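Local coordinates for TOG array regulator of axonemal microtubules protein 1 (Mus musculus, PDB 5DN7) that interacts with microtubules, promotes their polymerisation through HEAT-repeat TOG regions, the second of which is contained here, and takes part in ciliogenesis, at residues His28-Asp33 and Thr41-Glu46; Val115-Lys120 and Ser156-Glu161; Arg247-Arg252 and Glu260-Met265. All coordinates share one frame; numbering follows the deposited sequence.

Contact 1 (His28-Asp33 and Thr41-Glu46)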
ATOM      1  N   HIS A  28      -2.486 -17.662  22.439  1.00 46.72           N
ATOM      2  CA  HIS A  28      -1.257 -16.904  22.294  1.00 44.02           C
ATOM      3  C   HIS A  28      -0.092 -17.834  22.133  1.00 44.12           C
ATOM      4  O   HIS A  28       0.755 -17.656  21.230  1.00 43.87           O
ATOM      5  CB  HIS A  28      -1.043 -15.996  23.498  1.00 42.28           C
ATOM      6  CG  HIS A  28       0.058 -14.982  23.308  1.00 47.34           C
ATOM      7  ND1 HIS A  28       0.777 -14.493  24.335  1.00 53.87           N
ATOM      8  CD2 HIS A  28       0.552 -14.370  22.156  1.00 48.56           C
ATOM      9  CE1 HIS A  28       1.683 -13.613  23.868  1.00 54.76           C
ATOM     10  NE2 HIS A  28       1.544 -13.539  22.536  1.00 54.48           N
ATOM     11  N   ALA A  29      -0.031 -18.838  23.001  1.00 51.89           N
ATOM     12  CA  ALA A  29       1.014 -19.851  22.954  1.00 53.64           C
ATOM     13  C   ALA A  29       0.995 -20.568  21.608  1.00 51.95           C
ATOM     14  O   ALA A  29       2.044 -20.766  21.001  1.00 56.46           O
ATOM     15  CB  ALA A  29       0.854 -20.846  24.093  1.00 54.71           C
ATOM     16  N   ARG A  30      -0.186 -20.953  21.130  1.00 46.72           N
ATOM     17  CA  ARG A  30      -0.251 -21.562  19.792  1.00 45.77           C
ATOM     18  C   ARG A  30       0.163 -20.626  18.646  1.00 54.75           C
ATOM     19  O   ARG A  30       0.585 -21.087  17.584  1.00 57.65           O
ATOM     20  CB  ARG A  30      -1.652 -22.103  19.516  1.00 38.94           C
ATOM     21  CG  ARG A  30      -1.911 -23.463  20.128  1.00 48.28           C
ATOM     22  CD  ARG A  30      -3.383 -23.670  20.365  1.00 52.59           C
ATOM     23  NE  ARG A  30      -4.168 -23.461  19.156  1.00 55.60           N
ATOM     24  CZ  ARG A  30      -5.453 -23.133  19.166  1.00 61.42           C
ATOM     25  NH1 ARG A  30      -6.076 -22.962  20.327  1.00 65.77           N
ATOM     26  NH2 ARG A  30      -6.114 -22.959  18.027  1.00 60.47           N
ATOM     27  N   LEU A  31       0.035 -19.320  18.862  1.00 52.71           N
ATOM     28  CA  LEU A  31       0.396 -18.338  17.845  1.00 50.98           C
ATOM     29  C   LEU A  31       1.898 -18.115  17.834  1.00 56.05           C
ATOM     30  O   LEU A  31       2.486 -17.902  16.776  1.00 55.91           O
ATOM     31  CB  LEU A  31      -0.328 -17.007  18.080  1.00 45.59           C
ATOM     32  CG  LEU A  31      -1.844 -16.954  17.870  1.00 47.18           C
ATOM     33  CD1 LEU A  31      -2.450 -15.762  18.608  1.00 42.51           C
ATOM     34  CD2 LEU A  31      -2.205 -16.916  16.384  1.00 40.40           C
ATOM     35  N   LEU A  32       2.524 -18.165  19.007  1.00 60.24           N
ATOM     36  CA  LEU A  32       3.967 -17.921  19.080  1.00 64.64           C
ATOM     37  C   LEU A  32       4.825 -19.185  18.923  1.00 73.85           C
ATOM     38  O   LEU A  32       5.927 -19.123  18.374  1.00 81.80           O
ATOM     39  CB  LEU A  32       4.315 -17.218  20.391  1.00 65.41           C
ATOM     40  CG  LEU A  32       4.121 -15.703  20.339  1.00 65.10           C
ATOM     41  CD1 LEU A  32       4.654 -15.042  21.599  1.00 68.93           C
ATOM     42  CD2 LEU A  32       4.795 -15.119  19.098  1.00 64.37           C
ATOM     43  N   ASP A  33       4.313 -20.335  19.282  1.00 75.04           N
ATOM     44  CA  ASP A  33       5.095 -21.537  19.121  1.00 76.16           C
ATOM     45  C   ASP A  33       4.795 -22.313  17.858  1.00 71.88           C
ATOM     46  O   ASP A  33       4.709 -23.522  17.904  1.00 69.46           O
ATOM     47  CB  ASP A  33       4.901 -22.438  20.335  1.00 78.80           C
ATOM     48  CG  ASP A  33       5.314 -21.771  21.608  1.00 83.67           C
ATOM     49  OD1 ASP A  33       5.956 -20.703  21.551  1.00 84.26           O
ATOM     50  OD2 ASP A  33       4.996 -22.303  22.674  1.00 86.27           O
ATOM     51  N   THR A  41      -1.751 -21.541  11.351  1.00 45.69           N
ATOM     52  CA  THR A  41      -2.854 -21.014  10.544  1.00 51.90           C
ATOM     53  C   THR A  41      -4.221 -21.103  11.232  1.00 54.51           C
ATOM     54  O   THR A  41      -5.017 -20.149  11.189  1.00 58.01           O
ATOM     55  CB  THR A  41      -2.913 -21.737   9.191  1.00 60.24           C
ATOM     56  OG1 THR A  41      -1.645 -21.607   8.538  1.00 64.59           O
ATOM     57  CG2 THR A  41      -3.988 -21.148   8.295  1.00 58.23           C
ATOM     58  N   GLN A  42      -4.470 -22.242  11.850  1.00 52.44           N
ATOM     59  CA  GLN A  42      -5.696 -22.428  12.584  1.00 54.17           C
ATOM     60  C   GLN A  42      -5.784 -21.475  13.762  1.00 49.32           C
ATOM     61  O   GLN A  42      -6.819 -20.915  13.985  1.00 50.82           O
ATOM     62  CB  GLN A  42      -5.858 -23.886  13.030  1.00 61.80           C
ATOM     63  CG  GLN A  42      -6.686 -24.057  14.290  1.00 68.96           C
ATOM     64  CD  GLN A  42      -8.158 -24.034  14.005  1.00 74.12           C
ATOM     65  OE1 GLN A  42      -8.564 -23.965  12.842  1.00 79.02           O
ATOM     66  NE2 GLN A  42      -8.982 -24.099  15.062  1.00 67.85           N
ATOM     67  N   ALA A  43      -4.685 -21.290  14.481  1.00 42.84           N
ATOM     68  CA  ALA A  43      -4.597 -20.347  15.586  1.00 41.15           C
ATOM     69  C   ALA A  43      -4.940 -18.935  15.102  1.00 32.74           C
ATOM     70  O   ALA A  43      -5.771 -18.245  15.696  1.00 37.52           O
ATOM     71  CB  ALA A  43      -3.228 -20.386  16.195  1.00 37.43           C
ATOM     72  N   VAL A  44      -4.299 -18.529  14.012  1.00 29.47           N
ATOM     73  CA  VAL A  44      -4.556 -17.247  13.385  1.00 36.66           C
ATOM     74  C   VAL A  44      -6.045 -17.053  13.023  1.00 40.44           C
ATOM     75  O   VAL A  44      -6.621 -15.966  13.229  1.00 35.62           O
ATOM     76  CB  VAL A  44      -3.690 -17.086  12.117  1.00 36.19           C
ATOM     77  CG1 VAL A  44      -4.036 -15.792  11.394  1.00 33.44           C
ATOM     78  CG2 VAL A  44      -2.218 -17.125  12.467  1.00 34.36           C
ATOM     79  N   GLU A  45      -6.679 -18.096  12.496  1.00 38.08           N
ATOM     80  CA  GLU A  45      -8.074 -17.928  12.111  1.00 37.43           C
ATOM     81  C   GLU A  45      -8.981 -17.852  13.346  1.00 37.84           C
ATOM     82  O   GLU A  45      -9.966 -17.096  13.374  1.00 37.47           O
ATOM     83  CB  GLU A  45      -8.513 -19.048  11.187  1.00 46.33           C
ATOM     84  CG  GLU A  45      -9.997 -19.173  11.091  1.00 59.71           C
ATOM     85  CD  GLU A  45     -10.505 -18.465   9.866  1.00 73.93           C
ATOM     86  OE1 GLU A  45      -9.691 -17.743   9.245  1.00 75.42           O
ATOM     87  OE2 GLU A  45     -11.706 -18.602   9.538  1.00 80.50           O
ATOM     88  N   GLU A  46      -8.635 -18.625  14.372  1.00 44.21           N
ATOM     89  CA  GLU A  46      -9.263 -18.489  15.686  1.00 50.79           C
ATOM     90  C   GLU A  46      -9.204 -17.029  16.158  1.00 47.18           C
ATOM     91  O   GLU A  46     -10.219 -16.442  16.552  1.00 47.06           O
ATOM     92  CB  GLU A  46      -8.569 -19.405  16.696  1.00 55.47           C
ATOM     93  CG  GLU A  46      -9.498 -20.254  17.547  1.00 67.74           C
ATOM     94  CD  GLU A  46      -8.765 -21.419  18.205  1.00 75.53           C
ATOM     95  OE1 GLU A  46      -8.362 -22.361  17.483  1.00 77.54           O
ATOM     96  OE2 GLU A  46      -8.574 -21.389  19.441  1.00 78.38           O
TER
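Arg30 and Glu46 meet at about a right angle, their guanidinium and carboxylate planes turned 47° apart. They form a two-pronged salt bridge. NH1 of Arg30 donates to OE2 of Glu46 at 3.1 Å, on the syn side of the carboxylate and somewhat out of its plane. The modelled gap of 2.4 Å between Arg30 NH2 and Glu46 OE1 is very short, so its exact length is doubtful. Gln42 NE2 adds a weak hydrogen bond to the same OE1. The arginine chain bends at chi3 (54°), where NE turns away from an extended course. Glu26 also bridges NH1, so this nitrogen serves two acidic residues.

Beside the ion pair the contact is apolar. Leu31 lays CD2 on Ala43 CB at 3.6 Å. The same methyl touches Val44 CG2 at 3.9 Å. Ala43 points at the other helix, and its CB also meets Arg30 CB.

The axes of the two helical segments come within 8.7 Å, and their N-to-C directions are 135° apart, nearer antiparallel than parallel. Both lie within predicted HEAT repeat 4. Leu31 also touches Ile23. Helix 61-74 flanks helix 25-32 through His28 and Leu32, and Val44 reaches Val89 of helix 80-97.

Contact 2 (Val115-Lys120 and Ser156-Glu161)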
ATOM      1  N   VAL A 115       4.921  -7.155   3.571  1.00 21.93           N
ATOM      2  CA  VAL A 115       4.385  -8.226   2.735  1.00 20.37           C
ATOM      3  C   VAL A 115       4.274  -7.841   1.255  1.00 23.11           C
ATOM      4  O   VAL A 115       3.826  -8.639   0.445  1.00 24.62           O
ATOM      5  CB  VAL A 115       2.985  -8.697   3.223  1.00 19.46           C
ATOM      6  CG1 VAL A 115       3.077  -9.268   4.630  1.00 19.65           C
ATOM      7  CG2 VAL A 115       1.936  -7.559   3.117  1.00 24.56           C
ATOM      8  N   LEU A 116       4.673  -6.627   0.893  1.00 20.34           N
ATOM      9  CA  LEU A 116       4.638  -6.228  -0.510  1.00 16.96           C
ATOM     10  C   LEU A 116       5.651  -6.993  -1.378  1.00 27.73           C
ATOM     11  O   LEU A 116       5.519  -7.032  -2.611  1.00 28.83           O
ATOM     12  CB  LEU A 116       4.903  -4.742  -0.644  1.00 15.31           C
ATOM     13  CG  LEU A 116       3.949  -3.716  -0.037  1.00 23.12           C
ATOM     14  CD1 LEU A 116       4.448  -2.357  -0.475  1.00 26.24           C
ATOM     15  CD2 LEU A 116       2.508  -3.935  -0.473  1.00 25.55           C
ATOM     16  N   ALA A 117       6.673  -7.563  -0.739  1.00 27.85           N
ATOM     17  CA  ALA A 117       7.667  -8.361  -1.437  1.00 32.95           C
ATOM     18  C   ALA A 117       7.083  -9.684  -1.885  1.00 36.21           C
ATOM     19  O   ALA A 117       7.654 -10.362  -2.749  1.00 30.77           O
ATOM     20  CB  ALA A 117       8.877  -8.612  -0.550  1.00 35.98           C
ATOM     21  N   ASP A 118       5.955 -10.054  -1.287  1.00 22.78           N
ATOM     22  CA  ASP A 118       5.366 -11.360  -1.523  1.00 29.79           C
ATOM     23  C   ASP A 118       4.444 -11.312  -2.735  1.00 32.65           C
ATOM     24  O   ASP A 118       3.402 -10.658  -2.719  1.00 35.01           O
ATOM     25  CB  ASP A 118       4.610 -11.840  -0.278  1.00 38.98           C
ATOM     26  CG  ASP A 118       4.051 -13.253  -0.436  1.00 59.29           C
ATOM     27  OD1 ASP A 118       4.261 -13.882  -1.507  1.00 66.35           O
ATOM     28  OD2 ASP A 118       3.416 -13.744   0.525  1.00 66.17           O
ATOM     29  N   ASN A 119       4.839 -12.022  -3.782  1.00 30.68           N
ATOM     30  CA  ASN A 119       4.230 -11.887  -5.085  1.00 31.52           C
ATOM     31  C   ASN A 119       2.973 -12.745  -5.250  1.00 33.95           C
ATOM     32  O   ASN A 119       2.766 -13.346  -6.299  1.00 36.48           O
ATOM     33  CB  ASN A 119       5.261 -12.262  -6.162  1.00 42.44           C
ATOM     34  CG  ASN A 119       4.851 -11.805  -7.540  1.00 56.55           C
ATOM     35  OD1 ASN A 119       4.294 -10.717  -7.695  1.00 59.78           O
ATOM     36  ND2 ASN A 119       5.088 -12.644  -8.554  1.00 65.64           N
ATOM     37  N   LYS A 120       2.142 -12.824  -4.219  1.00 23.07           N
ATOM     38  CA  LYS A 120       0.987 -13.712  -4.284  1.00 28.44           C
ATOM     39  C   LYS A 120      -0.309 -12.928  -4.281  1.00 28.52           C
ATOM     40  O   LYS A 120      -0.478 -11.978  -3.508  1.00 25.80           O
ATOM     41  CB  LYS A 120       1.009 -14.725  -3.133  1.00 25.81           C
ATOM     42  CG  LYS A 120       2.187 -15.705  -3.228  1.00 24.36           C
ATOM     43  CD  LYS A 120       2.186 -16.692  -2.078  1.00 22.52           C
ATOM     44  CE  LYS A 120       3.286 -17.764  -2.245  1.00 36.97           C
ATOM     45  NZ  LYS A 120       4.665 -17.193  -2.272  1.00 37.46           N
ATOM     46  N   SER A 156      12.830  -4.645  -5.221  1.00 17.41           N
ATOM     47  CA  SER A 156      12.155  -3.967  -6.321  1.00 16.70           C
ATOM     48  C   SER A 156      10.624  -4.230  -6.392  1.00 15.91           C
ATOM     49  O   SER A 156       9.879  -3.395  -6.932  1.00 15.10           O
ATOM     50  CB  SER A 156      12.820  -4.331  -7.655  1.00 23.20           C
ATOM     51  OG  SER A 156      12.782  -5.718  -7.898  1.00 27.03           O
ATOM     52  N   ARG A 157      10.130  -5.338  -5.841  1.00 15.92           N
ATOM     53  CA  ARG A 157       8.677  -5.525  -5.832  0.53 20.32           C
ATOM     54  C   ARG A 157       8.008  -4.553  -4.858  1.00 20.92           C
ATOM     55  O   ARG A 157       6.883  -4.105  -5.099  1.00 19.06           O
ATOM     56  CB  ARG A 157       8.268  -6.959  -5.484  0.53 23.79           C
ATOM     57  CG  ARG A 157       6.761  -7.174  -5.695  0.53 26.35           C
ATOM     58  CD  ARG A 157       6.274  -8.566  -5.333  0.53 30.71           C
ATOM     59  NE  ARG A 157       5.052  -8.501  -4.536  0.53 36.38           N
ATOM     60  CZ  ARG A 157       3.835  -8.321  -5.038  0.53 36.24           C
ATOM     61  NH1 ARG A 157       3.673  -8.198  -6.351  0.53 41.35           N
ATOM     62  NH2 ARG A 157       2.781  -8.272  -4.230  0.53 28.28           N
ATOM     63  N   VAL A 158       8.698  -4.212  -3.770  1.00 24.24           N
ATOM     64  CA  VAL A 158       8.210  -3.199  -2.843  1.00 20.32           C
ATOM     65  C   VAL A 158       8.049  -1.882  -3.584  1.00 16.70           C
ATOM     66  O   VAL A 158       7.004  -1.254  -3.498  1.00 16.28           O
ATOM     67  CB  VAL A 158       9.161  -3.009  -1.633  1.00 14.68           C
ATOM     68  CG1 VAL A 158       8.808  -1.737  -0.855  1.00 14.32           C
ATOM     69  CG2 VAL A 158       9.097  -4.229  -0.737  1.00 18.71           C
ATOM     70  N   ARG A 159       9.079  -1.484  -4.328  1.00 15.35           N
ATOM     71  CA  ARG A 159       9.038  -0.231  -5.082  1.00 19.60           C
ATOM     72  C   ARG A 159       7.890  -0.235  -6.106  1.00 13.26           C
ATOM     73  O   ARG A 159       7.104   0.732  -6.212  1.00 17.94           O
ATOM     74  CB  ARG A 159      10.397   0.015  -5.764  1.00 14.48           C
ATOM     75  CG  ARG A 159      11.586   0.011  -4.759  1.00 15.21           C
ATOM     76  CD  ARG A 159      12.813   0.735  -5.273  1.00 15.96           C
ATOM     77  NE  ARG A 159      13.348   0.165  -6.507  1.00 16.68           N
ATOM     78  CZ  ARG A 159      14.128  -0.922  -6.565  1.00 23.47           C
ATOM     79  NH1 ARG A 159      14.457  -1.580  -5.455  1.00 18.59           N
ATOM     80  NH2 ARG A 159      14.578  -1.352  -7.744  1.00 19.08           N
ATOM     81  N   GLU A 160       7.812  -1.337  -6.852  1.00 19.89           N
ATOM     82  CA  GLU A 160       6.773  -1.531  -7.856  1.00 22.58           C
ATOM     83  C   GLU A 160       5.364  -1.347  -7.268  1.00 14.98           C
ATOM     84  O   GLU A 160       4.565  -0.593  -7.798  1.00 12.40           O
ATOM     85  CB  GLU A 160       6.890  -2.916  -8.483  1.00 15.84           C
ATOM     86  CG  GLU A 160       6.110  -3.058  -9.785  1.00 20.59           C
ATOM     87  CD  GLU A 160       5.906  -4.524 -10.232  1.00 32.05           C
ATOM     88  OE1 GLU A 160       6.725  -5.416  -9.887  1.00 29.06           O
ATOM     89  OE2 GLU A 160       4.912  -4.773 -10.954  1.00 32.70           O
ATOM     90  N   GLU A 161       5.098  -2.042  -6.164  1.00 13.57           N
ATOM     91  CA  GLU A 161       3.816  -1.971  -5.482  1.00 12.32           C
ATOM     92  C   GLU A 161       3.534  -0.631  -4.812  1.00 18.90           C
ATOM     93  O   GLU A 161       2.381  -0.241  -4.712  1.00 22.54           O
ATOM     94  CB  GLU A 161       3.731  -3.078  -4.443  1.00 23.21           C
ATOM     95  CG  GLU A 161       3.496  -4.431  -5.088  1.00 29.06           C
ATOM     96  CD  GLU A 161       2.214  -4.447  -5.916  1.00 35.64           C
ATOM     97  OE1 GLU A 161       1.131  -4.696  -5.343  1.00 31.21           O
ATOM     98  OE2 GLU A 161       2.288  -4.214  -7.144  1.00 36.77           O
TER
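Leu116 and Ala117 draw up to Val158 and Arg157 at the start of a helix. The CA atoms of Leu116 and Val158 are 5.2 Å apart, and those of Ala117 and Arg157 are about as close. The 115-120 segment has no regular secondary structure and ends at Lys120, the N-cap of the next helix. The 156-161 segment is the first part of helix 156-172.

Arg157 carries the polar side of the contact. CG is anti to the backbone N (chi1 -171°), and the chain bends at chi3. In the conformer given, its guanidinium is flanked by Asn119 CA, 3.5 Å above one face, and by Glu161 CG of its own helix, over the opposite face. Both sit over the centre of the group. The modelled bond from Arg157 NE to Leu116 O is bent and, at 2.5 Å, very short. With a second conformer of Arg157 present, its geometry is doubtful. Arg157 NH2 is 2.9 Å from Asp118 O. Asn119 crosses Arg157 at about a right angle, with its amide plane turned 59° from the guanidinium.

The apolar side is looser. Leu116 CB faces Val158 CG2 at 4.2 Å, and Leu116 CD1 touches Glu161 CB at 4.1 Å. Ala117 CB adds a distant touch on the same valine methyl. The Glu161 carboxylate is buried and bonded to Tyr127 and Asn164.

The contact joins the loop between helices 105-114 and 121-138, in predicted HEAT repeat 6, to the start of helix 156-172, in predicted repeat 7. Such intra-repeat loops form the tubulin-binding edge in related TOG domains. Tyr127 of helix 121-138 also packs on Leu116, Phe80 of helix 80-97 touches Asp118 and Lys120, and Glu160 leans on helix 196-213.

Contact 3 (Arg247-Arg252 and Glu260-Met265); sequences RKTLPR and EYAILM
Arg252 and Glu260 pair in a short antiparallel beta hairpin that follows the last helix of the modelled chain. They form a hydrogen-bonded pair. Arg252 N donates to Glu260 O at 3.0 Å, and Glu260 N returns a bond of 2.9 Å to Arg252 O.

The same two residues make the charged contact. Their side chains lie alongside each other and point the same way. Arg252 NH1 bonds to Glu260 OE1 at 2.9 Å, with OE1 in the guanidinium plane. The carboxylate is turned, so the nitrogen comes from above its plane.

The hairpin lies over helix 196-213, where Pro251 meets Val208 and Glu204 accepts from Ala262 N. Tyr261 OH is bonded to Asn164.

Apolar and mixed packing continues from the pair. Pro251 CB presses on Glu260 O at 3.1 Å. The Ala262 methyl touches both Leu250 O and the Thr249 side chain. With OG1 of Thr249 anti to the backbone N (chi1 175°), this oxygen comes 3.4 Å from Ala262 CB. At the far end Arg247 and Ile263 cross at about a right angle. CD1 of Ile263 rests 3.5 Å above one guanidinium face of Arg247, offset toward the rim and nearest to NH1.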
ATOM      1  N   ARG A 247      -0.451   8.661 -25.636  1.00 43.95           N
ATOM      2  CA  ARG A 247      -1.487   7.622 -25.603  1.00 39.59           C
ATOM      3  C   ARG A 247      -2.552   7.998 -24.589  1.00 42.45           C
ATOM      4  O   ARG A 247      -2.370   7.806 -23.386  1.00 42.83           O
ATOM      5  CB  ARG A 247      -0.902   6.262 -25.242  1.00 28.89           C
ATOM      6  CG  ARG A 247       0.140   5.770 -26.204  1.00 47.25           C
ATOM      7  CD  ARG A 247      -0.365   5.833 -27.630  1.00 60.57           C
ATOM      8  NE  ARG A 247       0.362   4.896 -28.480  1.00 69.19           N
ATOM      9  CZ  ARG A 247      -0.138   3.747 -28.932  1.00 69.23           C
ATOM     10  NH1 ARG A 247      -1.382   3.386 -28.633  1.00 61.92           N
ATOM     11  NH2 ARG A 247       0.607   2.963 -29.696  1.00 69.93           N
ATOM     12  N   LYS A 248      -3.668   8.525 -25.064  1.00 41.38           N
ATOM     13  CA  LYS A 248      -4.674   9.009 -24.141  1.00 44.28           C
ATOM     14  C   LYS A 248      -5.509   7.852 -23.585  1.00 45.70           C
ATOM     15  O   LYS A 248      -6.723   7.834 -23.728  1.00 57.07           O
ATOM     16  CB  LYS A 248      -5.578  10.049 -24.825  1.00 49.54           C
ATOM     17  CG  LYS A 248      -4.845  11.289 -25.361  1.00 49.69           C
ATOM     18  CD  LYS A 248      -3.898  11.903 -24.314  1.00 53.83           C
ATOM     19  CE  LYS A 248      -4.620  12.449 -23.070  1.00 52.25           C
ATOM     20  NZ  LYS A 248      -4.599  13.948 -23.006  1.00 55.70           N
ATOM     21  N   THR A 249      -4.861   6.883 -22.955  1.00 34.38           N
ATOM     22  CA  THR A 249      -5.587   5.791 -22.323  1.00 31.26           C
ATOM     23  C   THR A 249      -5.021   5.604 -20.926  1.00 18.98           C
ATOM     24  O   THR A 249      -3.833   5.773 -20.697  1.00 25.62           O
ATOM     25  CB  THR A 249      -5.501   4.468 -23.145  1.00 43.12           C
ATOM     26  OG1 THR A 249      -6.143   3.402 -22.424  1.00 37.29           O
ATOM     27  CG2 THR A 249      -4.049   4.094 -23.447  1.00 36.18           C
ATOM     28  N   LEU A 250      -5.881   5.285 -19.980  1.00 23.10           N
ATOM     29  CA  LEU A 250      -5.473   5.278 -18.588  1.00 24.18           C
ATOM     30  C   LEU A 250      -5.611   3.881 -18.014  1.00 18.28           C
ATOM     31  O   LEU A 250      -6.419   3.104 -18.506  1.00 19.43           O
ATOM     32  CB  LEU A 250      -6.326   6.266 -17.790  1.00 28.88           C
ATOM     33  CG  LEU A 250      -6.142   7.743 -18.136  1.00 26.99           C
ATOM     34  CD1 LEU A 250      -7.297   8.526 -17.566  1.00 22.13           C
ATOM     35  CD2 LEU A 250      -4.799   8.252 -17.592  1.00 17.35           C
ATOM     36  N   PRO A 251      -4.835   3.563 -16.961  1.00 22.36           N
ATOM     37  CA  PRO A 251      -5.067   2.297 -16.264  1.00 20.92           C
ATOM     38  C   PRO A 251      -6.410   2.370 -15.543  1.00 21.25           C
ATOM     39  O   PRO A 251      -7.002   3.444 -15.487  1.00 20.44           O
ATOM     40  CB  PRO A 251      -3.899   2.227 -15.271  1.00 21.26           C
ATOM     41  CG  PRO A 251      -3.678   3.670 -14.923  1.00 17.83           C
ATOM     42  CD  PRO A 251      -3.848   4.400 -16.245  1.00 18.03           C
ATOM     43  N   ARG A 252      -6.888   1.253 -15.009  1.00 19.49           N
ATOM     44  CA  ARG A 252      -8.165   1.217 -14.304  1.00 18.43           C
ATOM     45  C   ARG A 252      -7.995   0.311 -13.125  1.00 20.69           C
ATOM     46  O   ARG A 252      -6.983  -0.400 -13.029  1.00 18.11           O
ATOM     47  CB  ARG A 252      -9.303   0.698 -15.205  1.00 17.61           C
ATOM     48  CG  ARG A 252      -9.097  -0.761 -15.670  1.00 17.90           C
ATOM     49  CD  ARG A 252     -10.287  -1.271 -16.501  1.00 24.75           C
ATOM     50  NE  ARG A 252     -11.531  -1.248 -15.736  1.00 28.31           N
ATOM     51  CZ  ARG A 252     -11.921  -2.211 -14.911  1.00 26.77           C
ATOM     52  NH1 ARG A 252     -11.165  -3.284 -14.752  1.00 26.30           N
ATOM     53  NH2 ARG A 252     -13.075  -2.107 -14.258  1.00 20.44           N
ATOM     54  N   GLU A 260      -5.000  -2.433 -13.388  1.00 18.63           N
ATOM     55  CA  GLU A 260      -4.764  -2.971 -14.715  1.00 19.45           C
ATOM     56  C   GLU A 260      -4.193  -1.872 -15.588  1.00 23.75           C
ATOM     57  O   GLU A 260      -4.746  -0.778 -15.630  1.00 20.70           O
ATOM     58  CB  GLU A 260      -6.049  -3.514 -15.333  1.00 16.78           C
ATOM     59  CG  GLU A 260      -6.646  -4.688 -14.591  1.00 21.26           C
ATOM     60  CD  GLU A 260      -7.966  -5.143 -15.205  1.00 29.02           C
ATOM     61  OE1 GLU A 260      -8.646  -4.311 -15.862  1.00 35.08           O
ATOM     62  OE2 GLU A 260      -8.316  -6.339 -15.055  1.00 30.64           O
ATOM     63  N   TYR A 261      -3.110  -2.163 -16.298  1.00 15.88           N
ATOM     64  CA  TYR A 261      -2.426  -1.148 -17.084  1.00 15.92           C
ATOM     65  C   TYR A 261      -3.103  -0.941 -18.422  1.00 16.87           C
ATOM     66  O   TYR A 261      -3.712  -1.855 -18.973  1.00 18.53           O
ATOM     67  CB  TYR A 261      -0.949  -1.526 -17.306  1.00 21.35           C
ATOM     68  CG  TYR A 261      -0.069  -1.443 -16.076  1.00 29.73           C
ATOM     69  CD1 TYR A 261      -0.608  -1.405 -14.791  1.00 28.62           C
ATOM     70  CD2 TYR A 261       1.310  -1.365 -16.205  1.00 38.24           C
ATOM     71  CE1 TYR A 261       0.206  -1.326 -13.676  1.00 27.09           C
ATOM     72  CE2 TYR A 261       2.130  -1.295 -15.102  1.00 37.65           C
ATOM     73  CZ  TYR A 261       1.573  -1.276 -13.841  1.00 37.59           C
ATOM     74  OH  TYR A 261       2.414  -1.189 -12.753  1.00 33.18           O
ATOM     75  N   ALA A 262      -2.964   0.259 -18.964  1.00 21.57           N
ATOM     76  CA  ALA A 262      -3.600   0.585 -20.232  1.00 25.74           C
ATOM     77  C   ALA A 262      -2.797   0.064 -21.406  1.00 31.07           C
ATOM     78  O   ALA A 262      -3.350  -0.324 -22.434  1.00 38.34           O
ATOM     79  CB  ALA A 262      -3.799   2.091 -20.359  1.00 19.40           C
ATOM     80  N   ILE A 263      -1.486   0.040 -21.262  1.00 35.20           N
ATOM     81  CA  ILE A 263      -0.663  -0.220 -22.425  1.00 46.56           C
ATOM     82  C   ILE A 263       0.751  -0.598 -21.996  1.00 47.00           C
ATOM     83  O   ILE A 263       1.248  -0.094 -20.990  1.00 44.59           O
ATOM     84  CB  ILE A 263      -0.656   1.029 -23.363  1.00 42.90           C
ATOM     85  CG1 ILE A 263       0.121   0.765 -24.658  1.00 54.22           C
ATOM     86  CG2 ILE A 263      -0.110   2.259 -22.628  1.00 33.79           C
ATOM     87  CD1 ILE A 263      -0.165   1.787 -25.752  1.00 51.00           C
ATOM     88  N   LEU A 264       1.366  -1.526 -22.732  1.00 55.63           N
ATOM     89  CA  LEU A 264       2.794  -1.805 -22.578  1.00 60.54           C
ATOM     90  C   LEU A 264       3.538  -1.007 -23.657  1.00 59.64           C
ATOM     91  O   LEU A 264       3.329  -1.179 -24.872  1.00 48.35           O
ATOM     92  CB  LEU A 264       3.116  -3.313 -22.664  1.00 56.24           C
ATOM     93  CG  LEU A 264       3.181  -4.018 -24.022  1.00 45.94           C
ATOM     94  CD1 LEU A 264       3.714  -5.440 -23.913  1.00 43.63           C
ATOM     95  CD2 LEU A 264       1.823  -4.007 -24.701  1.00 53.35           C
ATOM     96  N   MET A 265       4.284  -0.015 -23.183  1.00 60.32           N
ATOM     97  CA  MET A 265       5.057   0.851 -24.052  1.00 57.50           C
ATOM     98  C   MET A 265       6.181   0.007 -24.599  1.00 58.36           C
ATOM     99  O   MET A 265       6.731  -0.829 -23.883  1.00 60.20           O
ATOM    100  CB  MET A 265       5.615   2.042 -23.273  1.00 50.57           C
ATOM    101  CG  MET A 265       4.576   3.094 -22.920  1.00 40.30           C
ATOM    102  SD  MET A 265       3.455   3.451 -24.285  1.00 48.89           S
ATOM    103  CE  MET A 265       4.483   4.509 -25.301  1.00 34.51           C
TER

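How the contacts relate
The contacts follow one another along the chain, each closing before the next opens. Contact 1 lies near the N-terminal end of the HEAT solenoid, contact 2 nearer the middle and contact 3 at the C-terminal end. The centres of contacts 1 and 2 are about 26 Å apart, those of 2 and 3 about 21 Å, and of 1 and 3 about 43 Å. Contacts 1 and 3 lie on opposite sides of the chain's centre. Helix 80-97 touches side chains of contacts 1 and 2. Helix 196-213 borders contacts 2 and 3, whose nearest atoms are about 5 Å apart. Asn164 joins them by binding Glu161 and Tyr261. The C-terminal hairpin thus folds back onto the TOG solenoid.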